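Local coordinates for protein glycoside hydrolase family 81 (Clostridium thermocellum, PDB 6FOP) that probably hydrolyses beta-1,3-glucans such as laminarin, as a family 81 glycoside hydrolase of the Clostridium thermocellum cellulosome, at residues L413-H416 with H417-G421; L450-D453 with I454-D458; D208-V211 with S212-T215; A497-A500 with W501-I504; D642-K646 with A647-H651. All blocks are in the same frame, centred on the assembly; numbering follows the deposited sequence.

Contact 1: residues L413-H416 with H417-G421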
loop_
_atom_site.group_PDB
_atom_site.type_symbol
_atom_site.label_atom_id
_atom_site.label_comp_id
_atom_site.label_asym_id
_atom_site.label_seq_id
_atom_site.Cartn_x
_atom_site.Cartn_y
_atom_site.Cartn_z
ATOM N N LEU A 413 13.176 8.505 3.772
ATOM C CA LEU A 413 11.785 8.334 4.181
ATOM C C LEU A 413 11.241 6.973 3.796
ATOM O O LEU A 413 10.052 6.787 3.480
ATOM C CB LEU A 413 10.902 9.505 3.704
ATOM C CG LEU A 413 11.279 10.839 4.330
ATOM C CD1 LEU A 413 10.316 11.912 3.850
ATOM C CD2 LEU A 413 11.386 10.838 5.863
ATOM N N ASN A 414 12.111 5.963 3.882
ATOM C CA ASN A 414 11.656 4.599 3.619
ATOM C C ASN A 414 10.848 4.016 4.788
ATOM O O ASN A 414 11.157 4.272 5.948
ATOM C CB ASN A 414 12.822 3.645 3.400
ATOM C CG ASN A 414 13.627 3.931 2.148
ATOM O OD1 ASN A 414 13.142 4.509 1.177
ATOM N ND2 ASN A 414 14.899 3.537 2.189
ATOM N N ASP A 415 9.824 3.234 4.463
ATOM C CA ASP A 415 9.378 2.184 5.380
ATOM C C ASP A 415 8.697 2.655 6.666
ATOM O O ASP A 415 8.625 1.882 7.629
ATOM C CB ASP A 415 10.542 1.252 5.789
ATOM C CG ASP A 415 11.220 0.550 4.620
ATOM O OD1 ASP A 415 10.764 0.696 3.485
ATOM O OD2 ASP A 415 12.243 -0.136 4.859
ATOM N N HIS A 416 8.164 3.869 6.738
ATOM C CA HIS A 416 7.624 4.276 8.032
ATOM C C HIS A 416 6.463 3.387 8.475
ATOM O O HIS A 416 6.259 3.181 9.679
ATOM C CB HIS A 416 7.193 5.742 8.053
ATOM C CG HIS A 416 8.343 6.699 8.077
ATOM N ND1 HIS A 416 8.192 8.028 8.406
ATOM C CD2 HIS A 416 9.654 6.530 7.798
ATOM C CE1 HIS A 416 9.370 8.630 8.362
ATOM N NE2 HIS A 416 10.273 7.743 7.985
ATOM N N HIS A 417 5.654 2.938 7.528
ATOM C CA HIS A 417 4.551 2.031 7.865
ATOM C C HIS A 417 5.055 0.720 8.481
ATOM O O HIS A 417 4.479 0.249 9.475
ATOM C CB HIS A 417 3.585 1.824 6.671
ATOM C CG HIS A 417 4.196 1.186 5.451
ATOM N ND1 HIS A 417 5.519 1.314 5.102
ATOM C CD2 HIS A 417 3.634 0.420 4.496
ATOM C CE1 HIS A 417 5.741 0.653 3.980
ATOM N NE2 HIS A 417 4.610 0.102 3.592
ATOM N N PHE A 418 6.143 0.164 7.927
ATOM C CA PHE A 418 6.701 -1.076 8.469
ATOM C C PHE A 418 7.179 -0.832 9.904
ATOM O O PHE A 418 6.926 -1.654 10.804
ATOM C CB PHE A 418 7.910 -1.540 7.661
ATOM C CG PHE A 418 7.636 -1.853 6.202
ATOM C CD1 PHE A 418 6.387 -2.212 5.735
ATOM C CD2 PHE A 418 8.704 -1.870 5.318
ATOM C CE1 PHE A 418 6.215 -2.594 4.412
ATOM C CE2 PHE A 418 8.524 -2.204 3.997
ATOM C CZ PHE A 418 7.277 -2.573 3.553
ATOM N N HIS A 419 7.932 0.239 10.123
ATOM C CA HIS A 419 8.498 0.472 11.445
ATOM C C HIS A 419 7.393 0.779 12.443
ATOM O O HIS A 419 7.318 0.196 13.538
ATOM C CB HIS A 419 9.446 1.663 11.467
ATOM C CG HIS A 419 10.744 1.509 10.752
ATOM N ND1 HIS A 419 10.923 0.933 9.516
ATOM C CD2 HIS A 419 11.952 1.996 11.109
ATOM C CE1 HIS A 419 12.193 1.067 9.158
ATOM N NE2 HIS A 419 12.829 1.708 10.105
ATOM N N TYR A 420 6.561 1.753 12.105
ATOM C CA TYR A 420 5.611 2.271 13.074
ATOM C C TYR A 420 4.435 1.325 13.309
ATOM O O TYR A 420 3.806 1.400 14.350
ATOM C CB TYR A 420 5.137 3.654 12.682
ATOM C CG TYR A 420 6.220 4.713 12.578
ATOM C CD1 TYR A 420 7.513 4.499 12.982
ATOM C CD2 TYR A 420 5.921 5.949 12.003
ATOM C CE1 TYR A 420 8.491 5.462 12.848
ATOM C CE2 TYR A 420 6.878 6.905 11.851
ATOM C CZ TYR A 420 8.171 6.667 12.252
ATOM O OH TYR A 420 9.158 7.596 12.110
ATOM N N GLY A 421 4.134 0.441 12.375
ATOM C CA GLY A 421 3.072 -0.532 12.573
ATOM C C GLY A 421 3.276 -1.360 13.842
ATOM O O GLY A 421 2.318 -1.658 14.544
#

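Contact 2: residues L450-D453 with I454-D458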
loop_
_atom_site.group_PDB
_atom_site.type_symbol
_atom_site.label_atom_id
_atom_site.label_comp_id
_atom_site.label_asym_id
_atom_site.label_seq_id
_atom_site.Cartn_x
_atom_site.Cartn_y
_atom_site.Cartn_z
ATOM N N LEU A 450 1.932 9.089 15.112
ATOM C CA LEU A 450 2.516 7.996 14.303
ATOM C C LEU A 450 1.521 7.546 13.246
ATOM O O LEU A 450 1.909 7.302 12.094
ATOM C CB LEU A 450 2.958 6.777 15.150
ATOM C CG LEU A 450 4.361 6.850 15.719
ATOM C CD1 LEU A 450 4.563 7.973 16.695
ATOM C CD2 LEU A 450 4.730 5.506 16.354
ATOM N N ILE A 451 0.244 7.432 13.617
ATOM C CA ILE A 451 -0.784 7.085 12.637
ATOM C C ILE A 451 -0.818 8.136 11.509
ATOM O O ILE A 451 -0.841 7.774 10.325
ATOM C CB ILE A 451 -2.190 6.935 13.261
ATOM C CG1 ILE A 451 -2.172 5.831 14.338
ATOM C CG2 ILE A 451 -3.235 6.637 12.167
ATOM C CD1 ILE A 451 -3.484 5.660 15.069
ATOM N N LYS A 452 -0.787 9.412 11.879
ATOM C CA LYS A 452 -0.824 10.483 10.894
ATOM C C LYS A 452 0.414 10.508 10.033
ATOM O O LYS A 452 0.320 10.839 8.838
ATOM C CB LYS A 452 -1.082 11.867 11.523
ATOM C CG LYS A 452 -2.487 12.038 12.020
ATOM C CD LYS A 452 -2.660 13.366 12.741
ATOM C CE LYS A 452 -4.123 13.722 12.910
ATOM N NZ LYS A 452 -4.701 14.243 11.652
ATOM N N ASP A 453 1.589 10.183 10.563
ATOM C CA ASP A 453 2.744 10.156 9.701
ATOM C C ASP A 453 2.575 9.142 8.559
ATOM O O ASP A 453 2.934 9.444 7.424
ATOM C CB ASP A 453 4.035 9.854 10.465
ATOM C CG ASP A 453 5.250 9.873 9.554
ATOM O OD1 ASP A 453 5.662 10.989 9.116
ATOM O OD2 ASP A 453 5.767 8.779 9.253
ATOM N N ILE A 454 2.026 7.949 8.845
ATOM C CA ILE A 454 1.957 6.902 7.830
ATOM C C ILE A 454 0.646 6.845 7.067
ATOM O O ILE A 454 0.624 6.332 5.948
ATOM C CB ILE A 454 2.271 5.518 8.415
ATOM C CG1 ILE A 454 1.196 5.023 9.416
ATOM C CG2 ILE A 454 3.674 5.552 9.027
ATOM C CD1 ILE A 454 1.445 3.606 9.917
ATOM N N ALA A 455 -0.411 7.417 7.634
ATOM C CA ALA A 455 -1.787 7.207 7.180
ATOM C C ALA A 455 -2.715 8.348 7.633
ATOM O O ALA A 455 -3.823 8.114 8.066
ATOM C CB ALA A 455 -2.303 5.856 7.642
ATOM N N ASN A 456 -2.266 9.592 7.444
ATOM C CA ASN A 456 -3.105 10.736 7.802
ATOM C C ASN A 456 -4.392 10.701 6.939
ATOM O O ASN A 456 -4.322 10.610 5.707
ATOM C CB ASN A 456 -2.368 12.051 7.603
ATOM C CG ASN A 456 -3.173 13.253 8.048
ATOM O OD1 ASN A 456 -4.122 13.151 8.834
ATOM N ND2 ASN A 456 -2.837 14.403 7.485
ATOM N N TRP A 457 -5.526 10.795 7.592
ATOM C CA TRP A 457 -6.869 10.743 6.980
ATOM C C TRP A 457 -7.483 12.144 6.811
ATOM O O TRP A 457 -8.543 12.264 6.206
ATOM C CB TRP A 457 -7.799 9.890 7.859
ATOM C CG TRP A 457 -8.026 10.499 9.214
ATOM C CD1 TRP A 457 -9.035 11.334 9.560
ATOM C CD2 TRP A 457 -7.194 10.378 10.363
ATOM N NE1 TRP A 457 -8.919 11.724 10.858
ATOM C CE2 TRP A 457 -7.786 11.158 11.383
ATOM C CE3 TRP A 457 -6.018 9.659 10.653
ATOM C CZ2 TRP A 457 -7.235 11.256 12.658
ATOM C CZ3 TRP A 457 -5.469 9.777 11.905
ATOM C CH2 TRP A 457 -6.082 10.561 12.897
ATOM N N ASP A 458 -6.865 13.157 7.413
ATOM C CA ASP A 458 -7.455 14.491 7.515
ATOM C C ASP A 458 -6.730 15.432 6.542
ATOM O O ASP A 458 -5.594 15.869 6.782
ATOM C CB ASP A 458 -7.346 14.991 8.942
ATOM C CG ASP A 458 -7.979 16.363 9.134
ATOM O OD1 ASP A 458 -8.408 17.021 8.147
ATOM O OD2 ASP A 458 -8.069 16.798 10.296
HETATM O O HOH W 1 0.259 10.205 5.992
HETATM O O HOH W 2 -7.218 15.221 12.308
#

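Contact 3: residues D208-V211 with S212-T215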
loop_
_atom_site.group_PDB
_atom_site.type_symbol
_atom_site.label_atom_id
_atom_site.label_comp_id
_atom_site.label_asym_id
_atom_site.label_seq_id
_atom_site.Cartn_x
_atom_site.Cartn_y
_atom_site.Cartn_z
ATOM N N ASP A 208 -6.435 0.273 -30.074
ATOM C CA ASP A 208 -6.419 -0.215 -31.459
ATOM C C ASP A 208 -6.196 0.983 -32.375
ATOM O O ASP A 208 -6.134 2.107 -31.896
ATOM C CB ASP A 208 -7.728 -0.982 -31.793
ATOM C CG ASP A 208 -8.962 -0.119 -31.714
ATOM O OD1 ASP A 208 -9.051 0.829 -32.509
ATOM O OD2 ASP A 208 -9.837 -0.368 -30.835
ATOM N N ASN A 209 -6.068 0.736 -33.679
ATOM C CA ASN A 209 -5.858 1.799 -34.664
ATOM C C ASN A 209 -7.079 2.078 -35.519
ATOM O O ASN A 209 -6.926 2.598 -36.612
ATOM C CB ASN A 209 -4.645 1.508 -35.551
ATOM C CG ASN A 209 -4.813 0.282 -36.451
ATOM O OD1 ASN A 209 -5.804 -0.458 -36.397
ATOM N ND2 ASN A 209 -3.833 0.091 -37.332
ATOM N N THR A 210 -8.281 1.810 -35.009
ATOM C CA THR A 210 -9.474 2.112 -35.776
ATOM C C THR A 210 -9.888 3.571 -35.575
ATOM O O THR A 210 -9.694 4.171 -34.510
ATOM C CB THR A 210 -10.655 1.186 -35.421
ATOM O OG1 THR A 210 -11.163 1.466 -34.104
ATOM C CG2 THR A 210 -10.241 -0.281 -35.547
ATOM N N VAL A 211 -10.530 4.105 -36.620
ATOM C CA VAL A 211 -11.030 5.474 -36.551
ATOM C C VAL A 211 -12.166 5.567 -35.545
ATOM O O VAL A 211 -12.278 6.548 -34.857
ATOM C CB VAL A 211 -11.445 5.963 -37.957
ATOM C CG1 VAL A 211 -12.104 7.334 -37.887
ATOM C CG2 VAL A 211 -10.218 6.004 -38.852
ATOM N N SER A 212 -12.995 4.538 -35.448
ATOM C CA SER A 212 -14.072 4.518 -34.465
ATOM C C SER A 212 -13.553 4.693 -33.012
ATOM O O SER A 212 -14.077 5.492 -32.245
ATOM C CB SER A 212 -14.886 3.222 -34.587
ATOM O OG SER A 212 -15.889 3.216 -33.586
ATOM N N THR A 213 -12.496 3.960 -32.674
ATOM C CA THR A 213 -11.879 4.091 -31.371
ATOM C C THR A 213 -11.284 5.466 -31.167
ATOM O O THR A 213 -11.514 6.091 -30.124
ATOM C CB THR A 213 -10.857 2.982 -31.156
ATOM O OG1 THR A 213 -11.561 1.731 -31.161
ATOM C CG2 THR A 213 -10.088 3.155 -29.840
ATOM N N LEU A 214 -10.571 5.965 -32.163
ATOM C CA LEU A 214 -9.970 7.294 -32.062
ATOM C C LEU A 214 -11.036 8.357 -31.841
ATOM O O LEU A 214 -10.845 9.264 -31.038
ATOM C CB LEU A 214 -9.168 7.589 -33.315
ATOM C CG LEU A 214 -8.478 8.946 -33.384
ATOM C CD1 LEU A 214 -7.435 9.108 -32.277
ATOM C CD2 LEU A 214 -7.831 9.110 -34.751
ATOM N N THR A 215 -12.177 8.221 -32.519
ATOM C CA THR A 215 -13.277 9.180 -32.369
ATOM C C THR A 215 -13.787 9.184 -30.929
ATOM O O THR A 215 -14.062 10.236 -30.364
ATOM C CB THR A 215 -14.422 8.826 -33.340
ATOM O OG1 THR A 215 -13.924 8.840 -34.688
ATOM C CG2 THR A 215 -15.548 9.788 -33.225
#

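Contact 4: residues A497-A500 with W501-I504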
loop_
_atom_site.group_PDB
_atom_site.type_symbol
_atom_site.label_atom_id
_atom_site.label_comp_id
_atom_site.label_asym_id
_atom_site.label_seq_id
_atom_site.Cartn_x
_atom_site.Cartn_y
_atom_site.Cartn_z
ATOM N N ALA A 497 3.041 -4.002 5.939
ATOM C CA ALA A 497 2.080 -2.919 5.708
ATOM C C ALA A 497 0.765 -3.274 6.426
ATOM O O ALA A 497 0.198 -2.479 7.183
ATOM C CB ALA A 497 1.846 -2.739 4.211
ATOM N N ILE A 498 0.307 -4.504 6.231
ATOM C CA ILE A 498 -0.944 -4.967 6.836
ATOM C C ILE A 498 -0.882 -4.995 8.365
ATOM O O ILE A 498 -1.892 -4.728 9.026
ATOM C CB ILE A 498 -1.368 -6.313 6.205
ATOM C CG1 ILE A 498 -1.879 -6.071 4.767
ATOM C CG2 ILE A 498 -2.385 -7.068 7.052
ATOM C CD1 ILE A 498 -1.856 -7.316 3.894
ATOM N N ASN A 499 0.301 -5.256 8.924
ATOM C CA ASN A 499 0.478 -5.168 10.371
ATOM C C ASN A 499 0.140 -3.772 10.874
ATOM O O ASN A 499 -0.504 -3.612 11.931
ATOM C CB ASN A 499 1.915 -5.501 10.724
ATOM C CG ASN A 499 2.180 -5.521 12.219
ATOM O OD1 ASN A 499 1.461 -6.173 12.989
ATOM N ND2 ASN A 499 3.231 -4.834 12.630
ATOM N N ALA A 500 0.584 -2.733 10.153
ATOM C CA ALA A 500 0.232 -1.371 10.572
ATOM C C ALA A 500 -1.274 -1.154 10.495
ATOM O O ALA A 500 -1.884 -0.541 11.375
ATOM C CB ALA A 500 0.953 -0.345 9.730
ATOM N N TRP A 501 -1.896 -1.649 9.437
ATOM C CA TRP A 501 -3.305 -1.404 9.235
ATOM C C TRP A 501 -4.175 -2.102 10.257
ATOM O O TRP A 501 -5.105 -1.487 10.821
ATOM C CB TRP A 501 -3.730 -1.753 7.816
ATOM C CG TRP A 501 -2.919 -1.134 6.721
ATOM C CD1 TRP A 501 -2.770 -1.660 5.490
ATOM C CD2 TRP A 501 -2.110 0.077 6.738
ATOM N NE1 TRP A 501 -1.991 -0.845 4.708
ATOM C CE2 TRP A 501 -1.553 0.216 5.443
ATOM C CE3 TRP A 501 -1.804 1.042 7.699
ATOM C CZ2 TRP A 501 -0.721 1.283 5.095
ATOM C CZ3 TRP A 501 -0.974 2.113 7.345
ATOM C CH2 TRP A 501 -0.452 2.226 6.053
ATOM N N GLN A 502 -3.845 -3.355 10.565
ATOM C CA GLN A 502 -4.587 -4.058 11.641
ATOM C C GLN A 502 -4.427 -3.368 12.980
ATOM O O GLN A 502 -5.365 -3.295 13.761
ATOM C CB GLN A 502 -4.254 -5.552 11.688
ATOM C CG GLN A 502 -2.848 -5.912 12.171
ATOM C CD GLN A 502 -2.742 -6.124 13.656
ATOM O OE1 GLN A 502 -3.694 -6.529 14.317
ATOM N NE2 GLN A 502 -1.544 -5.895 14.174
ATOM N N ALA A 503 -3.226 -2.868 13.247
ATOM C CA ALA A 503 -3.011 -2.142 14.488
ATOM C C ALA A 503 -3.887 -0.894 14.568
ATOM O O ALA A 503 -4.373 -0.554 15.645
ATOM C CB ALA A 503 -1.544 -1.759 14.638
ATOM N N ILE A 504 -4.056 -0.184 13.440
ATOM C CA ILE A 504 -4.943 0.982 13.388
ATOM C C ILE A 504 -6.399 0.593 13.675
ATOM O O ILE A 504 -7.112 1.288 14.421
ATOM C CB ILE A 504 -4.786 1.715 12.049
ATOM C CG1 ILE A 504 -3.405 2.375 11.979
ATOM C CG2 ILE A 504 -5.844 2.788 11.900
ATOM C CD1 ILE A 504 -3.093 3.027 10.657
#

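Contact 5: residues D642-K646 with A647-H651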
loop_
_atom_site.group_PDB
_atom_site.type_symbol
_atom_site.label_atom_id
_atom_site.label_comp_id
_atom_site.label_asym_id
_atom_site.label_seq_id
_atom_site.Cartn_x
_atom_site.Cartn_y
_atom_site.Cartn_z
ATOM N N ASP A 642 13.405 -13.524 14.589
ATOM C CA ASP A 642 13.575 -12.542 15.656
ATOM C C ASP A 642 12.305 -11.811 16.146
ATOM O O ASP A 642 12.255 -11.358 17.299
ATOM C CB ASP A 642 14.606 -11.489 15.228
ATOM C CG ASP A 642 15.993 -12.079 14.986
ATOM O OD1 ASP A 642 16.643 -12.534 15.931
ATOM O OD2 ASP A 642 16.448 -12.075 13.820
ATOM N N GLY A 643 11.294 -11.697 15.287
ATOM C CA GLY A 643 10.042 -11.103 15.665
ATOM C C GLY A 643 9.004 -12.068 16.227
ATOM O O GLY A 643 7.896 -11.647 16.563
ATOM N N GLU A 644 9.365 -13.350 16.312
ATOM C CA GLU A 644 8.453 -14.406 16.729
ATOM C C GLU A 644 8.889 -14.988 18.094
ATOM O O GLU A 644 9.979 -14.719 18.583
ATOM C CB GLU A 644 8.488 -15.537 15.697
ATOM C CG GLU A 644 7.317 -15.588 14.798
ATOM C CD GLU A 644 5.955 -15.628 15.499
ATOM O OE1 GLU A 644 5.752 -16.059 16.672
ATOM O OE2 GLU A 644 5.038 -15.219 14.832
ATOM N N SER A 645 7.993 -15.784 18.673
ATOM C CA SER A 645 8.306 -16.517 19.897
ATOM C C SER A 645 7.792 -17.932 19.768
ATOM O O SER A 645 6.799 -18.187 19.093
ATOM C CB SER A 645 7.677 -15.831 21.121
ATOM O OG SER A 645 6.266 -15.828 21.121
ATOM N N LYS A 646 8.429 -18.853 20.493
ATOM C CA LYS A 646 7.917 -20.207 20.557
ATOM C C LYS A 646 6.467 -20.210 21.057
ATOM O O LYS A 646 5.619 -20.937 20.533
ATOM C CB LYS A 646 8.763 -21.086 21.483
ATOM C CG LYS A 646 10.199 -21.254 21.008
ATOM C CD LYS A 646 11.038 -22.152 21.892
ATOM C CE LYS A 646 12.479 -22.079 21.443
ATOM N NZ LYS A 646 13.350 -23.119 22.055
ATOM N N ALA A 647 6.189 -19.400 22.090
ATOM C CA ALA A 647 4.844 -19.373 22.651
ATOM C C ALA A 647 3.821 -18.977 21.588
ATOM O O ALA A 647 2.800 -19.636 21.413
ATOM C CB ALA A 647 4.780 -18.411 23.816
ATOM N N HIS A 648 4.085 -17.883 20.874
ATOM C CA HIS A 648 3.100 -17.402 19.892
ATOM C C HIS A 648 2.960 -18.363 18.698
ATOM O O HIS A 648 1.833 -18.631 18.253
ATOM C CB HIS A 648 3.497 -16.011 19.428
ATOM C CG HIS A 648 2.607 -15.438 18.379
ATOM N ND1 HIS A 648 3.041 -15.238 17.092
ATOM C CD2 HIS A 648 1.300 -15.097 18.396
ATOM C CE1 HIS A 648 2.062 -14.721 16.381
ATOM N NE2 HIS A 648 0.995 -14.623 17.142
ATOM N N THR A 649 4.089 -18.898 18.219
ATOM C CA THR A 649 4.067 -19.851 17.095
ATOM C C THR A 649 3.268 -21.086 17.448
ATOM O O THR A 649 2.386 -21.505 16.690
ATOM C CB THR A 649 5.504 -20.223 16.694
ATOM O OG1 THR A 649 6.156 -19.057 16.159
ATOM C CG2 THR A 649 5.545 -21.358 15.700
ATOM N N TYR A 650 3.555 -21.651 18.624
ATOM C CA TYR A 650 2.882 -22.874 18.967
ATOM C C TYR A 650 1.422 -22.672 19.350
ATOM O O TYR A 650 0.581 -23.502 19.019
ATOM C CB TYR A 650 3.651 -23.587 20.042
ATOM C CG TYR A 650 3.349 -25.042 20.126
ATOM C CD1 TYR A 650 3.460 -25.866 19.013
ATOM C CD2 TYR A 650 2.968 -25.615 21.337
ATOM C CE1 TYR A 650 3.202 -27.226 19.105
ATOM C CE2 TYR A 650 2.737 -26.983 21.449
ATOM C CZ TYR A 650 2.834 -27.775 20.320
ATOM O OH TYR A 650 2.605 -29.122 20.369
ATOM N N HIS A 651 1.109 -21.519 19.950
ATOM C CA HIS A 651 -0.282 -21.132 20.250
ATOM C C HIS A 651 -1.096 -20.973 18.960
ATOM O O HIS A 651 -2.237 -21.426 18.880
ATOM C CB HIS A 651 -0.237 -19.857 21.064
ATOM C CG HIS A 651 -1.560 -19.309 21.485
ATOM N ND1 HIS A 651 -2.238 -18.357 20.754
ATOM C CD2 HIS A 651 -2.254 -19.453 22.641
ATOM C CE1 HIS A 651 -3.302 -17.974 21.421
ATOM N NE2 HIS A 651 -3.331 -18.614 22.576
#

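Contact 1: residues L413-H416 with H417-G421
Tyr420 N donates to His416 O at 2.8 Å, and one residue earlier His419 N reaches Asp415 O at 3.1 Å. These two bonds open helix 416-433, with Asp415 at the N-cap position; its carboxylate makes no capping bond and is turned instead to Phe418. There Asp415 CG meets ring atom Phe418 CD2 at 3.6 Å, the carboxylate and ring planes 47° apart. Asp415 OD2 hydrogen-bonds a bound methylpentanediol, probably from the crystallisation liquor. On another side of the helix the like first torsions of His416 and Tyr420 (chi1 -73° and -60°) make the two side chains run alongside each other in the same direction. This brings Tyr420 OH over one face of the imidazole, 3.9 Å from His416 ND1, while the ring centroids stand 5.1 Å apart. The polar ends point on to other partners: His416 ND1 to Asp453 and NE2 to Ser409 O, Tyr420 OH to Leu400 O, and His417 NE2 to Gln491. The buried turn thus lies between helix 440-455, which packs on His416 and Tyr420, helix 494-511, which meets His417 and Phe418, and strand 399-403 beside His416.

Contact 2: residues L450-D453 with I454-D458
At the C-terminal end of helix 440-455 the chain leaves through an Asx turn, and Lys452 reaches forward across it. Lys452 NZ donates to Asn456 OD1 at 3.1 Å, from above the amide plane. The backbone N of Asp458 binds the same oxygen, also at 3.1 Å, from the opposite face, which closes the turn. Asn456 ND2 hydrogen-bonds Phe464 O, so the amide has partners at both ends and its rotation is fixed. Lysine and tryptophan form a cation-pi pair: Lys452 NZ stands 4.2 Å from the centroid of the six-membered ring of Trp457, 19° off its normal. Bent only at its last torsion (chi4 -78°), the lysine chain also lays its carbons on the indole, with Lys452 CE 3.7 Å from Trp457 CH2. Ile451 CG2 comes to the ring edge instead. In the helical C-terminal domain this indole is packed on helix 514-534, while Ile451 and Ile454 face helix 494-511. The backbone bonds are weak here: Ala455 N makes only a weak hydrogen bond to Ile451 O (N-H...O 128°), and a water lies between Lys452 O and Asn456 N, within hydrogen-bonding distance of both. Lys452 NZ has its salt bridge with Asp461, and a second water links it to Asp458 OD2, 2.8 Å from the amine and 2.7 Å from the carboxylate oxygen.

Contact 3: residues D208-V211 with S212-T215
A threonine N-cap, itself held by an Asx turn, starts helix 211-220. Thr210 OG1 accepts from Thr213 N at 3.2 Å, taking an N-H of the first turn that has no helical carbonyl before it. Tucked back over its own backbone (chi1 70°), the hydroxyl is aimed along the chain at that N-H. Its own proton goes to Asp208 OD1 at 2.7 Å. The same oxygen takes Thr210 N at 2.8 Å on its anti lone pair, and this second bond closes the Asx turn; the hydroxyl meets OD1 from above the carboxylate plane. The other carboxylate oxygen is used across the cap: Thr213 OG1 donates to Asp208 OD2 at 2.7 Å on the syn lone pair, the two side chains approaching from opposite directions. Three hydrogen bonds therefore grip one carboxylate, and its negative charge beside the N-terminal end of the helix probably suits the helix dipole. Placed directly after strand 200-206 of the large antiparallel sheet, the cap turns the chain from strand into helix, and Leu214 packs back on Phe175 of the adjacent strand 170-175 and Tyr155 of the edge strand 152-155. The ordinary helical ladder begins with Leu214 N to Thr210 O at 3.1 Å. At the next rung Val211 O has two donors from one residue, Thr215 N at 2.9 Å and Thr215 OG1 at 2.8 Å. That hydroxyl comes from above the carbonyl plane and also has a weak hydrogen bond to a bound methylpentanediol, probably from the crystallisation liquor.

Contact 4: residues A497-A500 with W501-I504
Trp501 folds its indole back over the carbonyl of Ala497, the tight side of this turn of helix 494-511 in the alpha-helical C-terminal domain. Ala497 O stands over one face of the ring, offset toward the rim, 3.4 Å from Trp501 CG, and is at the same time the acceptor of Trp501 N at 3.2 Å. The benzene side of the indole also reaches Ala500, whose CB is 3.7 Å from Trp501 CE3. The ring is held at its polar end by Glu527, hydrogen-bonded to NE1, and Ile454 and Ala455 of helix 440-455 pack against it. Within 497-504 the helix keeps its regular i to i+4 bonds, among them Gln502 N to Ile498 O. In contrast to the closely covered indole face, the side where Asn499 and Gln502 meet is held by longer, weaker polar bonds; it faces loops carrying Pro580, Thr582 and Ala584, and is buried too. Gln502 is bent at chi2 (90°), which curls its amide back over the helix toward Asn499. The two amide planes are only 20° apart, so they lie almost parallel, and the donor stands above the carbonyl plane. Gln502 NE2 gives a bond of 3.2 Å to Asn499 OD1 and a weak one of 3.4 Å to the backbone atom Asn499 O.

Contact 5: residues D642-K646 with A647-H651
Glu644 bends at chi2 (-54°) and His648 extends its ring away from its backbone N (chi1 177°); together these torsions bring carboxylate and imidazole edge to edge. The two flat groups are nearly coplanar, and His648 ND1 donates to Glu644 OE1 at 2.9 Å on that oxygen's syn lone pair, with the acceptor lying in the ring plane. A weak second bond runs from ND1 to Glu644 OE2 at 3.0 Å, so the N-H is shared unequally between both oxygens. Glu644 OE1 accepts a further hydrogen bond from Ser645 N, at 3.0 Å, on its anti side and somewhat out of the carboxylate plane. This pair of donors on one oxygen fixes the rotation of the buried carboxylate, and the carboxylate in turn fixes the rotation of the imidazole; its charge would probably raise the basicity of the ring. Ser645 OG accepts from His648 N at 3.0 Å, and Ser645 O receives Thr649 N at 2.9 Å. One rung on, Tyr650 N binds Lys646 O. Met620 of helix 615-622 lies against both Glu644 and Thr649, Cys351 of helix 339-359 touches His648, and Ala647 packs on helix 317-329. The arrangement is that of a serine N-cap at the start of helix 646-659, reinforced by a histidine hydrogen bond to the carboxylate of the residue just before the cap.

Along the chain the order is contact 3, then 1, 2, 4 and 5; all are local turns in series, none nested in or crossing another. Contact 3 closes the strand-to-helix turn of the N-terminal beta region, with nearest atoms about 35 Å from contacts 1 and 4. The other four belong to the helical C-terminal domain. Contact 1 opens helix 416-433, contact 2 ends helix 440-455 and contact 4 lies within helix 494-511; these three touch pairwise, through packing of Gly421 on Ala500 and of Ile454 on Trp501, and through the probable hydrogen bond between His416 and Asp453. Contact 5 opens helix 646-659, with nearest atoms about 9 Å from contact 4, and touches none of them.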